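Local coordinates for lovastatin nonaketide synthase, polyketide synthase component (Aspergillus terreus, PDB 7CPX), which builds the dihydromonacolin L nonaketide from nine malonyl-CoA units, with NADPH and S-adenosyl-L-methionine, on the way to lovastatin, at residues L1726-A1738 with C2312-S2324. The protein carries 2 engineered substitutions. Numbering follows the deposited sequence.
Sequences LTENAWVQHPHQA and CYLQALAQQRVAS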
loop_
_atom_site.group_PDB
_atom_site.type_symbol
_atom_site.label_atom_id
_atom_site.label_comp_id
_atom_site.label_asym_id
_atom_site.label_seq_id
_atom_site.Cartn_x
_atom_site.Cartn_y
_atom_site.Cartn_z
ATOM N N LEU A 1726 -33.387 25.323 -71.829
ATOM C CA LEU A 1726 -33.497 23.990 -72.407
ATOM C C LEU A 1726 -32.130 23.569 -72.923
ATOM O O LEU A 1726 -31.517 24.290 -73.717
ATOM C CB LEU A 1726 -34.522 23.961 -73.538
ATOM C CG LEU A 1726 -35.945 24.399 -73.197
ATOM C CD1 LEU A 1726 -36.855 24.118 -74.376
ATOM C CD2 LEU A 1726 -36.442 23.696 -71.947
ATOM N N THR A 1727 -31.666 22.403 -72.486
ATOM C CA THR A 1727 -30.376 21.868 -72.887
ATOM C C THR A 1727 -30.573 20.494 -73.510
ATOM O O THR A 1727 -31.472 19.746 -73.122
ATOM C CB THR A 1727 -29.424 21.766 -71.694
ATOM O OG1 THR A 1727 -29.846 20.708 -70.825
ATOM C CG2 THR A 1727 -29.400 23.070 -70.915
ATOM N N GLU A 1728 -29.726 20.170 -74.484
ATOM C CA GLU A 1728 -29.798 18.896 -75.198
ATOM C C GLU A 1728 -28.738 17.969 -74.615
ATOM O O GLU A 1728 -27.586 17.957 -75.049
ATOM C CB GLU A 1728 -29.606 19.100 -76.696
ATOM C CG GLU A 1728 -29.581 17.808 -77.498
ATOM C CD GLU A 1728 -29.569 18.051 -78.994
ATOM O OE1 GLU A 1728 -29.477 19.227 -79.405
ATOM O OE2 GLU A 1728 -29.653 17.068 -79.760
ATOM N N ASN A 1729 -29.141 17.179 -73.622
ATOM C CA ASN A 1729 -28.252 16.215 -72.977
ATOM C C ASN A 1729 -26.970 16.899 -72.510
ATOM O O ASN A 1729 -25.855 16.498 -72.853
ATOM C CB ASN A 1729 -27.946 15.047 -73.913
ATOM C CG ASN A 1729 -27.681 13.761 -73.165
ATOM O OD1 ASN A 1729 -27.468 13.768 -71.953
ATOM N ND2 ASN A 1729 -27.693 12.645 -73.882
ATOM N N ALA A 1730 -27.143 17.955 -71.715
ATOM C CA ALA A 1730 -26.005 18.761 -71.287
ATOM C C ALA A 1730 -24.993 17.925 -70.519
ATOM O O ALA A 1730 -23.785 17.995 -70.777
ATOM C CB ALA A 1730 -26.492 19.922 -70.422
ATOM N N TRP A 1731 -25.468 17.121 -69.570
ATOM C CA TRP A 1731 -24.558 16.437 -68.663
ATOM C C TRP A 1731 -23.826 15.290 -69.343
ATOM O O TRP A 1731 -22.735 14.912 -68.904
ATOM C CB TRP A 1731 -25.328 15.930 -67.445
ATOM C CG TRP A 1731 -25.915 17.031 -66.621
ATOM C CD1 TRP A 1731 -27.226 17.395 -66.555
ATOM C CD2 TRP A 1731 -25.209 17.922 -65.751
ATOM N NE1 TRP A 1731 -27.383 18.453 -65.696
ATOM C CE2 TRP A 1731 -26.159 18.797 -65.189
ATOM C CE3 TRP A 1731 -23.867 18.064 -65.390
ATOM C CZ2 TRP A 1731 -25.809 19.797 -64.287
ATOM C CZ3 TRP A 1731 -23.523 19.058 -64.495
ATOM C CH2 TRP A 1731 -24.490 19.911 -63.954
ATOM N N VAL A 1732 -24.391 14.730 -70.413
ATOM C CA VAL A 1732 -23.814 13.544 -71.035
ATOM C C VAL A 1732 -23.233 13.805 -72.422
ATOM O O VAL A 1732 -22.435 12.987 -72.905
ATOM C CB VAL A 1732 -24.858 12.413 -71.119
ATOM C CG1 VAL A 1732 -24.175 11.080 -71.390
ATOM C CG2 VAL A 1732 -25.686 12.364 -69.845
ATOM N N GLN A 1733 -23.611 14.901 -73.081
ATOM C CA GLN A 1733 -23.149 15.166 -74.438
ATOM C C GLN A 1733 -22.669 16.589 -74.682
ATOM O O GLN A 1733 -21.875 16.790 -75.608
ATOM C CB GLN A 1733 -24.265 14.854 -75.449
ATOM C CG GLN A 1733 -24.787 13.429 -75.376
ATOM C CD GLN A 1733 -23.730 12.400 -75.722
ATOM O OE1 GLN A 1733 -22.649 12.740 -76.200
ATOM N NE2 GLN A 1733 -24.039 11.131 -75.479
ATOM N N HIS A 1734 -23.111 17.573 -73.902
ATOM C CA HIS A 1734 -22.780 18.979 -74.135
ATOM C C HIS A 1734 -22.341 19.615 -72.824
ATOM O O HIS A 1734 -23.144 20.245 -72.122
ATOM C CB HIS A 1734 -23.967 19.725 -74.742
ATOM C CG HIS A 1734 -24.324 19.265 -76.120
ATOM N ND1 HIS A 1734 -23.958 19.957 -77.254
ATOM C CD2 HIS A 1734 -25.005 18.176 -76.549
ATOM C CE1 HIS A 1734 -24.403 19.317 -78.321
ATOM N NE2 HIS A 1734 -25.042 18.233 -77.920
ATOM N N PRO A 1735 -21.065 19.471 -72.461
ATOM C CA PRO A 1735 -20.590 20.066 -71.201
ATOM C C PRO A 1735 -20.757 21.574 -71.127
ATOM O O PRO A 1735 -20.856 22.110 -70.019
ATOM C CB PRO A 1735 -19.112 19.662 -71.161
ATOM C CG PRO A 1735 -19.039 18.428 -71.992
ATOM C CD PRO A 1735 -20.043 18.616 -73.087
ATOM N N HIS A 1736 -20.772 22.280 -72.259
ATOM C CA HIS A 1736 -21.012 23.720 -72.218
ATOM C C HIS A 1736 -22.418 24.017 -71.713
ATOM O O HIS A 1736 -22.628 24.944 -70.917
ATOM C CB HIS A 1736 -20.801 24.326 -73.606
ATOM C CG HIS A 1736 -19.504 23.939 -74.243
ATOM N ND1 HIS A 1736 -19.275 22.683 -74.760
ATOM C CD2 HIS A 1736 -18.366 24.643 -74.449
ATOM C CE1 HIS A 1736 -18.052 22.628 -75.256
ATOM N NE2 HIS A 1736 -17.479 23.805 -75.079
ATOM N N GLN A 1737 -23.398 23.239 -72.172
ATOM C CA GLN A 1737 -24.747 23.368 -71.642
ATOM C C GLN A 1737 -24.768 23.111 -70.143
ATOM O O GLN A 1737 -25.530 23.750 -69.413
ATOM C CB GLN A 1737 -25.683 22.401 -72.365
ATOM C CG GLN A 1737 -25.728 22.586 -73.871
ATOM C CD GLN A 1737 -26.612 21.568 -74.562
ATOM O OE1 GLN A 1737 -27.308 20.788 -73.913
ATOM N NE2 GLN A 1737 -26.582 21.565 -75.890
ATOM N N ALA A 1738 -23.925 22.196 -69.661
ATOM C CA ALA A 1738 -23.862 21.942 -68.226
ATOM C C ALA A 1738 -23.198 23.090 -67.481
ATOM O O ALA A 1738 -23.550 23.366 -66.330
ATOM C CB ALA A 1738 -23.118 20.641 -67.954
ATOM N N CYS A 2312 -19.532 22.512 -63.022
ATOM C CA CYS A 2312 -20.537 21.761 -63.760
ATOM C C CYS A 2312 -20.028 21.344 -65.134
ATOM O O CYS A 2312 -20.404 20.279 -65.632
ATOM C CB CYS A 2312 -21.823 22.574 -63.877
ATOM S SG CYS A 2312 -22.744 22.679 -62.324
ATOM N N TYR A 2313 -19.167 22.150 -65.754
ATOM C CA TYR A 2313 -18.469 21.678 -66.944
ATOM C C TYR A 2313 -17.634 20.454 -66.606
ATOM O O TYR A 2313 -17.586 19.487 -67.376
ATOM C CB TYR A 2313 -17.582 22.766 -67.538
ATOM C CG TYR A 2313 -17.004 22.399 -68.891
ATOM C CD1 TYR A 2313 -15.941 21.514 -68.994
ATOM C CD2 TYR A 2313 -17.525 22.929 -70.062
ATOM C CE1 TYR A 2313 -15.415 21.170 -70.222
ATOM C CE2 TYR A 2313 -17.002 22.593 -71.294
ATOM C CZ TYR A 2313 -15.947 21.713 -71.369
ATOM O OH TYR A 2313 -15.420 21.372 -72.594
ATOM N N LEU A 2314 -16.957 20.486 -65.460
ATOM C CA LEU A 2314 -16.198 19.316 -65.019
ATOM C C LEU A 2314 -17.108 18.104 -64.860
ATOM O O LEU A 2314 -16.779 16.997 -65.305
ATOM C CB LEU A 2314 -15.486 19.626 -63.700
ATOM C CG LEU A 2314 -14.045 20.128 -63.790
ATOM C CD1 LEU A 2314 -13.919 21.272 -64.779
ATOM C CD2 LEU A 2314 -13.550 20.558 -62.418
ATOM N N GLN A 2315 -18.263 18.299 -64.222
ATOM C CA GLN A 2315 -19.194 17.195 -64.001
ATOM C C GLN A 2315 -19.663 16.606 -65.321
ATOM O O GLN A 2315 -19.686 15.382 -65.498
ATOM C CB GLN A 2315 -20.396 17.675 -63.188
ATOM C CG GLN A 2315 -20.103 17.990 -61.737
ATOM C CD GLN A 2315 -21.318 18.529 -61.010
ATOM O OE1 GLN A 2315 -22.379 18.718 -61.606
ATOM N NE2 GLN A 2315 -21.172 18.779 -59.715
ATOM N N ALA A 2316 -20.054 17.465 -66.260
ATOM C CA ALA A 2316 -20.556 16.976 -67.537
ATOM C C ALA A 2316 -19.457 16.318 -68.354
ATOM O O ALA A 2316 -19.720 15.341 -69.062
ATOM C CB ALA A 2316 -21.189 18.114 -68.326
ATOM N N LEU A 2317 -18.230 16.834 -68.285
ATOM C CA LEU A 2317 -17.132 16.173 -68.975
ATOM C C LEU A 2317 -16.888 14.790 -68.391
ATOM O O LEU A 2317 -16.669 13.829 -69.132
ATOM C CB LEU A 2317 -15.863 17.017 -68.900
ATOM C CG LEU A 2317 -14.711 16.453 -69.733
ATOM C CD1 LEU A 2317 -14.011 17.556 -70.501
ATOM C CD2 LEU A 2317 -13.721 15.709 -68.852
ATOM N N ALA A 2318 -16.943 14.664 -67.064
ATOM C CA ALA A 2318 -16.794 13.349 -66.448
ATOM C C ALA A 2318 -17.904 12.410 -66.904
ATOM O O ALA A 2318 -17.658 11.243 -67.234
ATOM C CB ALA A 2318 -16.804 13.479 -64.925
ATOM N N GLN A 2319 -19.139 12.910 -66.926
ATOM C CA GLN A 2319 -20.276 12.070 -67.285
ATOM C C GLN A 2319 -20.189 11.611 -68.735
ATOM O O GLN A 2319 -20.390 10.429 -69.038
ATOM C CB GLN A 2319 -21.573 12.835 -67.029
ATOM C CG GLN A 2319 -21.954 12.913 -65.562
ATOM C CD GLN A 2319 -22.832 14.106 -65.246
ATOM O OE1 GLN A 2319 -22.664 15.182 -65.819
ATOM N NE2 GLN A 2319 -23.772 13.922 -64.329
ATOM N N GLN A 2320 -19.884 12.533 -69.652
ATOM C CA GLN A 2320 -19.776 12.174 -71.060
ATOM C C GLN A 2320 -18.524 11.359 -71.345
ATOM O O GLN A 2320 -18.484 10.632 -72.344
ATOM C CB GLN A 2320 -19.791 13.435 -71.927
ATOM C CG GLN A 2320 -18.569 14.319 -71.772
ATOM C CD GLN A 2320 -17.700 14.325 -73.012
ATOM O OE1 GLN A 2320 -16.639 13.703 -73.045
ATOM N NE2 GLN A 2320 -18.147 15.034 -74.042
ATOM N N ARG A 2321 -17.505 11.465 -70.492
ATOM C CA ARG A 2321 -16.311 10.646 -70.625
ATOM C C ARG A 2321 -16.583 9.213 -70.193
ATOM O O ARG A 2321 -16.089 8.267 -70.816
ATOM C CB ARG A 2321 -15.185 11.268 -69.798
ATOM C CG ARG A 2321 -13.892 10.493 -69.797
ATOM C CD ARG A 2321 -12.780 11.273 -69.123
ATOM N NE ARG A 2321 -11.627 10.424 -68.858
ATOM C CZ ARG A 2321 -10.666 10.172 -69.737
ATOM N NH1 ARG A 2321 -10.675 10.712 -70.944
ATOM N NH2 ARG A 2321 -9.677 9.353 -69.399
ATOM N N VAL A 2322 -17.367 9.037 -69.128
ATOM C CA VAL A 2322 -17.826 7.702 -68.764
ATOM C C VAL A 2322 -18.735 7.143 -69.850
ATOM O O VAL A 2322 -18.627 5.970 -70.227
ATOM C CB VAL A 2322 -18.530 7.728 -67.397
ATOM C CG1 VAL A 2322 -19.307 6.441 -67.178
ATOM C CG2 VAL A 2322 -17.511 7.928 -66.295
ATOM N N ALA A 2323 -19.642 7.971 -70.371
ATOM C CA ALA A 2323 -20.489 7.544 -71.477
ATOM C C ALA A 2323 -19.670 7.182 -72.707
ATOM O O ALA A 2323 -20.158 6.441 -73.567
ATOM C CB ALA A 2323 -21.491 8.644 -71.825
ATOM N N SER A 2324 -18.444 7.686 -72.808
ATOM C CA SER A 2324 -17.555 7.376 -73.917
ATOM C C SER A 2324 -16.702 6.142 -73.658
ATOM O O SER A 2324 -15.857 5.804 -74.493
ATOM C CB SER A 2324 -16.645 8.573 -74.211
ATOM O OG SER A 2324 -17.407 9.724 -74.529
#
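P1735 and H1736, the first two residues of helix 1735-1750, meet the ring of Y2313 in two different ways. P1735 lies over one face of the phenol: its CB stands 3.7 Å from the ring centroid and 15° off the ring normal, a CH-pi contact. The same ring turns its edge to H1736, with CE2 placed over the centre of the imidazole, so the pair is T-shaped, planes at 87° and centroids 5.3 Å apart. With CG anti to the backbone N (chi1 -171°), the Y2313 side chain runs alongside that of H1736. P1735 is also a knob in a hole made by Y2313, A2316, L2317 and Q2320, and its CB lies 3.8 Å from A2316 CB.

The contact joins the catalytic ketoreductase Rossmann fold to a second alpha/beta unit, probably the structural (pseudo-)ketoreductase part, as in related synthases. Helix 2305-2323 rests against the parallel ketoreductase sheet through M2291 of strand 2288-2294; the loop and helix start opposite it follow strand 1720-1728 of a separate mixed sheet, where D1760 accepts hydrogen bonds from A1730 N and T1727 OG1.

W1731 extends the interface along the other flank of A2316. The methyl of A1738 sits 3.7 Å above the indole plane, toward the rim, while C2312 SG approaches at the edge of the six-membered ring, 3.7 Å from W1731 CH2, as a sulfur-aromatic contact. Q2315 runs beside the indole in the same direction, its amide plane turned moderately from the ring. Farther along the ketoreductase helix, V1732 sends CG1 to A2323 CB at 3.7 Å, and M2396 packs on the same valine.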